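Side-chain contacts in serpin-ZX (Arabidopsis thaliana, PDB 3LE2), which inhibits target proteases such as metacaspase-9 through cleavage of its reactive centre loop and covalent binding, and limits programmed cell death: residues A[46-51]-A[66-71]; A[60-65]-A[295-300]; A[241-244]-A[248-251]; A[194-199]-A[387-392]. All coordinates share one frame; numbering follows the deposited sequence.

Contact 1: residues A[46-51]-A[66-71]; sequences IIAAGS and SSTDQL
The methyl branch of Thr68 packs against the C-terminal end of helix 37-49. Its CG2 lies 3.7 Å from the carbonyl oxygen Ala48 O and 4.0 Å from Ala49 CA. The first torsion sets this up: CG2 stands anti to the carbonyl carbon of Thr68, while OG1 takes the place between backbone N and carbonyl carbon (chi1 40°). The threonine therefore meets the helix end with carbon. Leu71, one helical turn further on, reaches in the same general direction. Its CG also lies anti to the carbonyl carbon, and its CD1 branch comes within 3.9 Å of Ala48 CB. The small side chain of Ala48 thus lies close to both Thr68 and Leu71.

Several polar groups bond within their own segment. Ser51 folds back, and both its OG (2.8 Å) and its N (3.0 Å) donate to Ala48 O from the same face of the carbonyl plane. On the other segment, Ser67 is the N-cap of helix 68-83, and its OG accepts from Gln70 N at 3.1 Å. Helix 54-63 links the two helices in the chain; its Lys56 touches Thr68 and its Leu60 touches Leu71. The hydrogen bonds of Ser51 and Ser67 stay local, at the end of helix 37-49 and the start of helix 68-83. The helices meet through methyl groups, one of them against a carbonyl oxygen that Ser51 already binds twice.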
loop_
_atom_site.group_PDB
_atom_site.type_symbol
_atom_site.label_atom_id
_atom_site.label_comp_id
_atom_site.label_asym_id
_atom_site.label_seq_id
_atom_site.Cartn_x
_atom_site.Cartn_y
_atom_site.Cartn_z
ATOM N N ILE A 46 -14.920 -5.291 -4.717
ATOM C CA ILE A 46 -16.233 -5.210 -4.091
ATOM C C ILE A 46 -17.230 -4.411 -4.942
ATOM O O ILE A 46 -18.380 -4.797 -5.102
ATOM C CB ILE A 46 -16.122 -4.610 -2.681
ATOM C CG1 ILE A 46 -15.366 -5.584 -1.772
ATOM C CG2 ILE A 46 -17.498 -4.328 -2.116
ATOM C CD1 ILE A 46 -15.024 -5.025 -0.418
ATOM N N ILE A 47 -16.772 -3.307 -5.514
ATOM C CA ILE A 47 -17.631 -2.478 -6.347
ATOM C C ILE A 47 -17.989 -3.166 -7.660
ATOM O O ILE A 47 -19.121 -3.083 -8.136
ATOM C CB ILE A 47 -16.955 -1.140 -6.665
ATOM C CG1 ILE A 47 -16.734 -0.349 -5.378
ATOM C CG2 ILE A 47 -17.782 -0.353 -7.675
ATOM C CD1 ILE A 47 -15.835 0.854 -5.551
ATOM N N ALA A 48 -17.013 -3.835 -8.259
ATOM C CA ALA A 48 -17.272 -4.543 -9.493
ATOM C C ALA A 48 -18.386 -5.551 -9.252
ATOM O O ALA A 48 -19.280 -5.715 -10.085
ATOM C CB ALA A 48 -16.005 -5.240 -9.993
ATOM N N ALA A 49 -18.337 -6.201 -8.093
ATOM C CA ALA A 49 -19.253 -7.289 -7.774
ATOM C C ALA A 49 -20.700 -6.811 -7.646
ATOM O O ALA A 49 -21.634 -7.593 -7.814
ATOM C CB ALA A 49 -18.808 -7.991 -6.503
ATOM N N GLY A 50 -20.880 -5.531 -7.341
ATOM C CA GLY A 50 -22.208 -4.963 -7.201
ATOM C C GLY A 50 -22.630 -4.181 -8.432
ATOM O O GLY A 50 -23.581 -3.416 -8.397
ATOM N N SER A 51 -21.913 -4.375 -9.531
ATOM C CA SER A 51 -22.176 -3.612 -10.744
ATOM C C SER A 51 -22.368 -4.514 -11.958
ATOM O O SER A 51 -22.288 -5.747 -11.868
ATOM C CB SER A 51 -21.023 -2.649 -11.019
ATOM O OG SER A 51 -19.885 -3.361 -11.460
ATOM N N SER A 66 -10.643 -11.123 -15.764
ATOM C CA SER A 66 -11.706 -11.218 -16.763
ATOM C C SER A 66 -13.126 -11.218 -16.199
ATOM O O SER A 66 -14.050 -10.753 -16.865
ATOM C CB SER A 66 -11.496 -12.442 -17.657
ATOM O OG SER A 66 -10.481 -12.195 -18.613
ATOM N N SER A 67 -13.307 -11.737 -14.987
ATOM C CA SER A 67 -14.646 -11.804 -14.395
ATOM C C SER A 67 -14.676 -11.439 -12.915
ATOM O O SER A 67 -13.649 -11.464 -12.227
ATOM C CB SER A 67 -15.259 -13.197 -14.578
ATOM O OG SER A 67 -14.658 -14.146 -13.708
ATOM N N THR A 68 -15.873 -11.109 -12.435
ATOM C CA THR A 68 -16.087 -10.854 -11.019
ATOM C C THR A 68 -15.742 -12.084 -10.186
ATOM O O THR A 68 -15.297 -11.966 -9.044
ATOM C CB THR A 68 -17.541 -10.448 -10.737
ATOM O OG1 THR A 68 -18.417 -11.245 -11.543
ATOM C CG2 THR A 68 -17.757 -8.987 -11.071
ATOM N N ASP A 69 -15.958 -13.265 -10.756
ATOM C CA ASP A 69 -15.588 -14.501 -10.077
ATOM C C ASP A 69 -14.081 -14.589 -9.865
ATOM O O ASP A 69 -13.619 -14.979 -8.793
ATOM C CB ASP A 69 -16.091 -15.715 -10.853
ATOM C CG ASP A 69 -17.562 -15.994 -10.605
ATOM O OD1 ASP A 69 -18.207 -15.214 -9.866
ATOM O OD2 ASP A 69 -18.074 -17.000 -11.145
ATOM N N GLN A 70 -13.319 -14.231 -10.891
ATOM C CA GLN A 70 -11.873 -14.211 -10.783
ATOM C C GLN A 70 -11.455 -13.223 -9.699
ATOM O O GLN A 70 -10.633 -13.550 -8.843
ATOM C CB GLN A 70 -11.219 -13.839 -12.117
ATOM C CG GLN A 70 -11.143 -14.964 -13.151
ATOM C CD GLN A 70 -10.174 -14.629 -14.285
ATOM O OE1 GLN A 70 -10.593 -14.273 -15.392
ATOM N NE2 GLN A 70 -8.867 -14.726 -14.005
ATOM N N LEU A 71 -12.019 -12.018 -9.723
ATOM C CA LEU A 71 -11.684 -11.057 -8.683
ATOM C C LEU A 71 -11.970 -11.633 -7.316
ATOM O O LEU A 71 -11.087 -11.648 -6.454
ATOM C CB LEU A 71 -12.450 -9.759 -8.854
ATOM C CG LEU A 71 -11.952 -8.857 -9.969
ATOM C CD1 LEU A 71 -12.902 -7.658 -10.134
ATOM C CD2 LEU A 71 -10.519 -8.422 -9.686
#

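Contact 2: residues A[60-65]-A[295-300]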
loop_
_atom_site.group_PDB
_atom_site.type_symbol
_atom_site.label_atom_id
_atom_site.label_comp_id
_atom_site.label_asym_id
_atom_site.label_seq_id
_atom_site.Cartn_x
_atom_site.Cartn_y
_atom_site.Cartn_z
ATOM N N LEU A 60 -13.231 -4.286 -14.319
ATOM C CA LEU A 60 -12.585 -5.552 -14.657
ATOM C C LEU A 60 -11.274 -5.325 -15.407
ATOM O O LEU A 60 -10.270 -5.979 -15.129
ATOM C CB LEU A 60 -13.512 -6.439 -15.493
ATOM C CG LEU A 60 -14.604 -7.183 -14.735
ATOM C CD1 LEU A 60 -15.442 -8.015 -15.691
ATOM C CD2 LEU A 60 -13.973 -8.056 -13.671
ATOM N N SER A 61 -11.291 -4.399 -16.361
ATOM C CA SER A 61 -10.109 -4.121 -17.167
ATOM C C SER A 61 -9.069 -3.350 -16.364
ATOM O O SER A 61 -7.868 -3.495 -16.592
ATOM C CB SER A 61 -10.481 -3.358 -18.442
ATOM O OG SER A 61 -11.345 -4.139 -19.257
ATOM N N PHE A 62 -9.528 -2.541 -15.413
ATOM C CA PHE A 62 -8.609 -1.786 -14.575
ATOM C C PHE A 62 -7.831 -2.728 -13.665
ATOM O O PHE A 62 -6.667 -2.489 -13.341
ATOM C CB PHE A 62 -9.366 -0.754 -13.742
ATOM C CG PHE A 62 -8.478 0.094 -12.872
ATOM C CD1 PHE A 62 -7.943 1.283 -13.352
ATOM C CD2 PHE A 62 -8.179 -0.295 -11.572
ATOM C CE1 PHE A 62 -7.121 2.074 -12.547
ATOM C CE2 PHE A 62 -7.362 0.489 -10.759
ATOM C CZ PHE A 62 -6.830 1.674 -11.250
ATOM N N LEU A 63 -8.486 -3.812 -13.268
ATOM C CA LEU A 63 -7.951 -4.699 -12.251
ATOM C C LEU A 63 -7.254 -5.915 -12.837
ATOM O O LEU A 63 -6.663 -6.704 -12.095
ATOM C CB LEU A 63 -9.078 -5.133 -11.307
ATOM C CG LEU A 63 -9.590 -4.047 -10.360
ATOM C CD1 LEU A 63 -10.802 -4.549 -9.571
ATOM C CD2 LEU A 63 -8.455 -3.579 -9.437
ATOM N N LYS A 64 -7.357 -6.073 -14.162
ATOM C CA LYS A 64 -6.616 -7.090 -14.939
ATOM C C LYS A 64 -7.109 -8.512 -14.715
ATOM O O LYS A 64 -6.320 -9.454 -14.688
ATOM C CB LYS A 64 -5.104 -7.021 -14.671
ATOM C CG LYS A 64 -4.506 -5.610 -14.722
ATOM C CD LYS A 64 -4.757 -4.926 -16.068
ATOM C CE LYS A 64 -4.239 -3.488 -16.036
ATOM N NZ LYS A 64 -4.578 -2.696 -17.245
ATOM N N PHE A 65 -8.413 -8.658 -14.532
ATOM C CA PHE A 65 -9.027 -9.970 -14.394
ATOM C C PHE A 65 -10.256 -9.954 -15.267
ATOM O O PHE A 65 -10.848 -8.897 -15.479
ATOM C CB PHE A 65 -9.424 -10.250 -12.938
ATOM C CG PHE A 65 -8.266 -10.603 -12.042
ATOM C CD1 PHE A 65 -7.895 -11.931 -11.847
ATOM C CD2 PHE A 65 -7.550 -9.616 -11.391
ATOM C CE1 PHE A 65 -6.827 -12.266 -11.015
ATOM C CE2 PHE A 65 -6.486 -9.948 -10.557
ATOM C CZ PHE A 65 -6.124 -11.271 -10.372
ATOM N N LYS A 295 -10.727 8.428 -10.841
ATOM C CA LYS A 295 -11.353 9.096 -11.980
ATOM C C LYS A 295 -10.286 9.639 -12.926
ATOM O O LYS A 295 -10.404 9.535 -14.148
ATOM C CB LYS A 295 -12.288 10.217 -11.510
ATOM C CG LYS A 295 -13.648 9.701 -11.088
ATOM C CD LYS A 295 -14.330 10.607 -10.094
ATOM C CE LYS A 295 -14.689 11.932 -10.694
ATOM N NZ LYS A 295 -15.529 12.687 -9.721
ATOM N N GLY A 296 -9.232 10.196 -12.342
ATOM C CA GLY A 296 -8.097 10.683 -13.104
ATOM C C GLY A 296 -7.450 9.633 -13.987
ATOM O O GLY A 296 -7.043 9.938 -15.102
ATOM N N LEU A 297 -7.340 8.402 -13.490
ATOM C CA LEU A 297 -6.795 7.292 -14.283
ATOM C C LEU A 297 -7.837 6.709 -15.222
ATOM O O LEU A 297 -7.628 5.642 -15.803
ATOM C CB LEU A 297 -6.274 6.174 -13.377
ATOM C CG LEU A 297 -5.085 6.549 -12.499
ATOM C CD1 LEU A 297 -5.091 5.748 -11.214
ATOM C CD2 LEU A 297 -3.801 6.347 -13.279
ATOM N N GLY A 298 -8.974 7.388 -15.340
ATOM C CA GLY A 298 -10.024 6.959 -16.243
ATOM C C GLY A 298 -11.031 5.970 -15.684
ATOM O O GLY A 298 -11.918 5.520 -16.412
ATOM N N LEU A 299 -10.907 5.623 -14.402
ATOM C CA LEU A 299 -11.885 4.737 -13.769
ATOM C C LEU A 299 -13.017 5.594 -13.249
ATOM O O LEU A 299 -13.139 5.822 -12.049
ATOM C CB LEU A 299 -11.262 3.893 -12.648
ATOM C CG LEU A 299 -12.136 2.730 -12.151
ATOM C CD1 LEU A 299 -12.665 1.909 -13.316
ATOM C CD2 LEU A 299 -11.391 1.839 -11.174
ATOM N N THR A 300 -13.841 6.060 -14.186
ATOM C CA THR A 300 -14.867 7.068 -13.933
ATOM C C THR A 300 -16.239 6.477 -13.640
ATOM O O THR A 300 -17.029 7.083 -12.927
ATOM C CB THR A 300 -15.014 7.996 -15.155
ATOM O OG1 THR A 300 -14.863 7.222 -16.360
ATOM C CG2 THR A 300 -13.964 9.095 -15.132
#
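Leu299 places one methyl over the ring of Phe62. Its CD2 is 3.8 Å from Phe62 CG and 4.0 Å from the ring centroid, 18° off the ring normal. This is a CH-pi contact over a face, with the methyl shifted toward the CG side of the ring. The two side chains cross at about a right angle. Leu297 comes to the same ring differently. Its CB lies near the ring plane, at the edge, 4.3 Å from Phe62 CE1. Face and edge of one ring are thus both used by the segment 295-300.

Torsions bring the partners together. Phe62 has CG anti to its own backbone N (chi1 -179°), which extends the ring from helix 54-63. Leu299 has the same arrangement at chi1 -167°.

The two leucines flank Gly298, the C-prime residue of the Schellman motif that ends helix 291-296. Gly298 has positive phi. Gly298 N donates to Lys295 O at 2.8 Å, and Leu299 N pairs with Leu294 O. Leu299 is then the centre of an inverse gamma turn. The tight reversal sends both leucine side chains toward helix 54-63.

Further out, Leu63 CD2 lies in plane at the edge of the Phe62 ring. Leu44 of helix 37-49 touches both Phe62 and Leu63. Leu299 also rests on Gln58 and Ile59, one helical turn before Phe62. Leu297 is bordered by Asn18 and His22 of helix 5-25.

Contact 3: residues A[241-244]-A[248-251]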
loop_
_atom_site.group_PDB
_atom_site.type_symbol
_atom_site.label_atom_id
_atom_site.label_comp_id
_atom_site.label_asym_id
_atom_site.label_seq_id
_atom_site.Cartn_x
_atom_site.Cartn_y
_atom_site.Cartn_z
ATOM N N TYR A 241 13.804 2.792 -3.487
ATOM C CA TYR A 241 14.233 3.167 -4.820
ATOM C C TYR A 241 14.784 4.577 -4.774
ATOM O O TYR A 241 14.030 5.550 -4.660
ATOM C CB TYR A 241 13.086 3.051 -5.826
ATOM C CG TYR A 241 12.421 1.696 -5.790
ATOM C CD1 TYR A 241 12.658 0.737 -6.788
ATOM C CD2 TYR A 241 11.559 1.363 -4.750
ATOM C CE1 TYR A 241 12.041 -0.521 -6.741
ATOM C CE2 TYR A 241 10.941 0.122 -4.692
ATOM C CZ TYR A 241 11.180 -0.814 -5.679
ATOM O OH TYR A 241 10.548 -2.032 -5.580
ATOM N N LEU A 242 16.107 4.663 -4.880
ATOM C CA LEU A 242 16.852 5.887 -4.643
ATOM C C LEU A 242 17.477 6.467 -5.919
ATOM O O LEU A 242 18.455 5.940 -6.430
ATOM C CB LEU A 242 17.940 5.595 -3.613
ATOM C CG LEU A 242 18.772 6.745 -3.047
ATOM C CD1 LEU A 242 17.899 7.668 -2.222
ATOM C CD2 LEU A 242 19.925 6.198 -2.206
ATOM N N PRO A 243 16.919 7.574 -6.433
ATOM C CA PRO A 243 17.511 8.239 -7.597
ATOM C C PRO A 243 18.935 8.665 -7.281
ATOM O O PRO A 243 19.223 8.950 -6.121
ATOM C CB PRO A 243 16.654 9.495 -7.758
ATOM C CG PRO A 243 15.399 9.216 -7.013
ATOM C CD PRO A 243 15.784 8.329 -5.881
ATOM N N ASP A 244 19.809 8.704 -8.282
ATOM C CA ASP A 244 21.151 9.237 -8.076
ATOM C C ASP A 244 21.065 10.720 -7.721
ATOM O O ASP A 244 21.756 11.187 -6.819
ATOM C CB ASP A 244 22.019 9.039 -9.326
ATOM C CG ASP A 244 22.292 7.564 -9.624
ATOM O OD1 ASP A 244 21.991 6.712 -8.764
ATOM O OD2 ASP A 244 22.808 7.255 -10.714
ATOM N N GLY A 248 15.718 13.563 -8.130
ATOM C CA GLY A 248 15.442 12.635 -9.212
ATOM C C GLY A 248 14.132 11.881 -9.097
ATOM O O GLY A 248 13.733 11.163 -10.025
ATOM N N LEU A 249 13.457 12.037 -7.962
ATOM C CA LEU A 249 12.308 11.196 -7.652
ATOM C C LEU A 249 11.281 11.158 -8.774
ATOM O O LEU A 249 10.871 10.093 -9.222
ATOM C CB LEU A 249 11.634 11.618 -6.331
ATOM C CG LEU A 249 10.610 10.614 -5.771
ATOM C CD1 LEU A 249 11.216 9.221 -5.804
ATOM C CD2 LEU A 249 10.196 10.960 -4.354
ATOM N N SER A 250 10.862 12.327 -9.224
ATOM C CA SER A 250 9.784 12.399 -10.187
ATOM C C SER A 250 10.119 11.639 -11.465
ATOM O O SER A 250 9.281 10.929 -12.009
ATOM C CB SER A 250 9.445 13.857 -10.506
ATOM O OG SER A 250 8.326 13.907 -11.364
ATOM N N ASP A 251 11.346 11.792 -11.940
ATOM C CA ASP A 251 11.746 11.136 -13.174
ATOM C C ASP A 251 11.830 9.619 -12.990
ATOM O O ASP A 251 11.439 8.846 -13.875
ATOM C CB ASP A 251 13.083 11.697 -13.666
ATOM C CG ASP A 251 12.939 13.061 -14.338
ATOM O OD1 ASP A 251 11.795 13.563 -14.469
ATOM O OD2 ASP A 251 13.977 13.628 -14.738
#
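Van der Waals packing carries this contact, and the ring of Pro243 does most of the touching. Its CG lies 3.6 Å from Gly248 C and 3.6 Å from Leu249 N. Its CB is 3.7 Å from Gly248 CA. The ring thus rests directly on the peptide group that leads into helix 249-258. Gly248 has no side chain, which lets the proline come this close to the backbone.

A second, looser apolar contact joins Pro243 CG to Leu249 CD1 at 4.4 Å. Leu249 has CG anti to its backbone N (chi1 -168°), which carries the branched end back toward the strand. Leu249 also packs on Leu371 of strand 370-376 and on Pro369. Pro243 itself is covered further by Leu252, the next turn of the helix.

Polar bonding lies around the packing. Pro243 O accepts from His368 NE2. The strand is held by backbone bonds of Tyr241 with Leu371 and Leu242 with Lys221.

The arrangement is a strand, a short turn and a helix. Strand 236-243 belongs to the B sheet of the serpin fold, and helix 249-258 packs back against it.

Contact 4: residues A[194-199]-A[387-392]; sequences HLLDGN and QVVDPL
Leu195 and Asp390 touch through carbon: Leu195 CD1 is 4.3 Å from Asp390 CB. The flat carboxylate beyond that CB turns to its own chain end. Leu392 N reaches Asp390 OD1 at 2.8 Å from above the carboxylate plane, 38° out of it, which makes an Asx turn. The other oxygen, OD2, is bonded to His393 ND1. Across the contact, the carboxylate of Asp197 forms a second Asx turn. Its OD1 takes Asn199 N at 3.0 Å on the anti side, 30° out of plane.

The carbonyl of Val389 meets two kinds of neighbour. Leu195 CD1 packs on Val389 O at 3.6 Å. Water 1 bridges the two backbones: it donates to Val389 O at 2.6 Å and accepts from Leu196 N at 2.8 Å. Next to the water, Leu196 CD1 meets Val389 CG1 at 4.0 Å, the two side chains crossing at a slant. Leu196 CG and Val389 CG1 each lie anti to their own carbonyl carbon, near chi1 -68° in both.

Residues 195-198 form a type I turn in the hairpin between strands 189-194 and 200-207. The other segment is the end of strand 382-388 and the C-terminal tail that follows it. Asn32 holds that tail through Val389 N and Asp390 O. Leu196 also touches Pro369, and Val389 touches Leu249.

The tail is thus joined to the hairpin by methyl packing and one water-mediated backbone link, while one oxygen of each carboxylate closes a local Asx turn.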
loop_
_atom_site.group_PDB
_atom_site.type_symbol
_atom_site.label_atom_id
_atom_site.label_comp_id
_atom_site.label_asym_id
_atom_site.label_seq_id
_atom_site.Cartn_x
_atom_site.Cartn_y
_atom_site.Cartn_z
ATOM N N HIS A 194 18.221 16.135 2.040
ATOM C CA HIS A 194 18.052 17.206 1.065
ATOM C C HIS A 194 16.627 17.215 0.535
ATOM O O HIS A 194 16.220 16.306 -0.204
ATOM C CB HIS A 194 19.063 17.069 -0.094
ATOM C CG HIS A 194 20.492 17.152 0.344
ATOM N ND1 HIS A 194 21.148 16.101 0.947
ATOM C CD2 HIS A 194 21.386 18.168 0.288
ATOM C CE1 HIS A 194 22.383 16.463 1.244
ATOM N NE2 HIS A 194 22.554 17.712 0.852
ATOM N N LEU A 195 15.877 18.243 0.922
ATOM C CA LEU A 195 14.487 18.413 0.509
ATOM C C LEU A 195 14.384 18.812 -0.965
ATOM O O LEU A 195 15.302 19.407 -1.521
ATOM C CB LEU A 195 13.820 19.473 1.378
ATOM C CG LEU A 195 12.876 19.101 2.523
ATOM C CD1 LEU A 195 13.304 17.878 3.298
ATOM C CD2 LEU A 195 12.740 20.301 3.464
ATOM N N LEU A 196 13.262 18.484 -1.595
ATOM C CA LEU A 196 13.037 18.851 -2.992
ATOM C C LEU A 196 12.973 20.377 -3.205
ATOM O O LEU A 196 13.288 20.878 -4.288
ATOM C CB LEU A 196 11.755 18.188 -3.517
ATOM C CG LEU A 196 11.768 16.662 -3.681
ATOM C CD1 LEU A 196 10.357 16.110 -3.939
ATOM C CD2 LEU A 196 12.735 16.247 -4.794
ATOM N N ASP A 197 12.555 21.113 -2.182
ATOM C CA ASP A 197 12.471 22.571 -2.301
ATOM C C ASP A 197 13.845 23.254 -2.255
ATOM O O ASP A 197 13.930 24.479 -2.214
ATOM C CB ASP A 197 11.517 23.175 -1.253
ATOM C CG ASP A 197 12.009 22.999 0.169
ATOM O OD1 ASP A 197 13.177 22.591 0.358
ATOM O OD2 ASP A 197 11.219 23.275 1.105
ATOM N N GLY A 198 14.915 22.463 -2.258
ATOM C CA GLY A 198 16.258 23.017 -2.275
ATOM C C GLY A 198 16.932 23.133 -0.914
ATOM O O GLY A 198 18.156 23.218 -0.833
ATOM N N ASN A 199 16.144 23.143 0.156
ATOM C CA ASN A 199 16.698 23.213 1.499
ATOM C C ASN A 199 17.102 21.848 2.054
ATOM O O ASN A 199 16.765 20.805 1.489
ATOM C CB ASN A 199 15.690 23.865 2.446
ATOM C CG ASN A 199 15.094 25.141 1.875
ATOM O OD1 ASN A 199 13.902 25.411 2.049
ATOM N ND2 ASN A 199 15.918 25.927 1.179
ATOM N N GLN A 387 6.258 7.415 -0.817
ATOM C CA GLN A 387 7.426 8.241 -1.054
ATOM C C GLN A 387 7.790 8.924 0.250
ATOM O O GLN A 387 6.912 9.397 0.971
ATOM C CB GLN A 387 7.149 9.280 -2.133
ATOM C CG GLN A 387 6.276 10.465 -1.723
ATOM C CD GLN A 387 6.295 11.539 -2.793
ATOM O OE1 GLN A 387 6.793 11.307 -3.899
ATOM N NE2 GLN A 387 5.774 12.728 -2.471
ATOM N N VAL A 388 9.084 8.944 0.556
ATOM C CA VAL A 388 9.614 9.681 1.696
ATOM C C VAL A 388 10.303 10.912 1.134
ATOM O O VAL A 388 11.362 10.810 0.505
ATOM C CB VAL A 388 10.622 8.826 2.507
ATOM C CG1 VAL A 388 11.150 9.596 3.701
ATOM C CG2 VAL A 388 9.964 7.540 2.978
ATOM N N VAL A 389 9.669 12.069 1.306
ATOM C CA VAL A 389 10.230 13.330 0.820
ATOM C C VAL A 389 10.682 14.200 1.979
ATOM O O VAL A 389 11.401 15.172 1.780
ATOM C CB VAL A 389 9.240 14.115 -0.081
ATOM C CG1 VAL A 389 9.013 13.376 -1.408
ATOM C CG2 VAL A 389 7.917 14.368 0.646
ATOM N N ASP A 390 10.268 13.840 3.187
ATOM C CA ASP A 390 10.666 14.564 4.390
ATOM C C ASP A 390 10.536 13.659 5.610
ATOM O O ASP A 390 9.439 13.478 6.128
ATOM C CB ASP A 390 9.805 15.818 4.566
ATOM C CG ASP A 390 10.003 16.486 5.916
ATOM O OD1 ASP A 390 10.871 16.046 6.709
ATOM O OD2 ASP A 390 9.274 17.455 6.188
ATOM N N PRO A 391 11.666 13.103 6.076
ATOM C CA PRO A 391 11.743 12.137 7.175
ATOM C C PRO A 391 11.298 12.735 8.499
ATOM O O PRO A 391 10.990 11.980 9.421
ATOM C CB PRO A 391 13.236 11.841 7.289
ATOM C CG PRO A 391 13.886 12.515 6.153
ATOM C CD PRO A 391 12.994 13.583 5.671
ATOM N N LEU A 392 11.283 14.063 8.604
ATOM C CA LEU A 392 10.991 14.709 9.884
ATOM C C LEU A 392 9.501 14.875 10.123
ATOM O O LEU A 392 9.069 15.281 11.208
ATOM C CB LEU A 392 11.687 16.070 9.988
ATOM C CG LEU A 392 13.169 16.020 10.364
ATOM C CD1 LEU A 392 13.749 17.425 10.584
ATOM C CD2 LEU A 392 13.338 15.166 11.600
HETATM O O HOH W 1 11.408 17.013 -0.121
#

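The four contacts form two pairs. Contacts 1 and 2 have centres 12 Å apart and touch: Leu71 CD2 of contact 1 is 3.6 Å from Phe65 CD2 of contact 2. Helices 37-49, 54-63 and 68-83 follow one another here. Contacts 3 and 4 also have centres 12 Å apart. Leu249 joins them, with its CD2 4.0 Å from Val389 CG1, and strands 236-243 and 382-388 both pair with strand 370-376. The centres of contacts 1 and 4 are about 40 Å apart, on opposite sides of the chain's centre, and the nearest atoms of contacts 2 and 3 are about 14 Å apart. All four lie away from the reactive centre loop, residues 339-363, and its reactive bond, Arg353-Gly354.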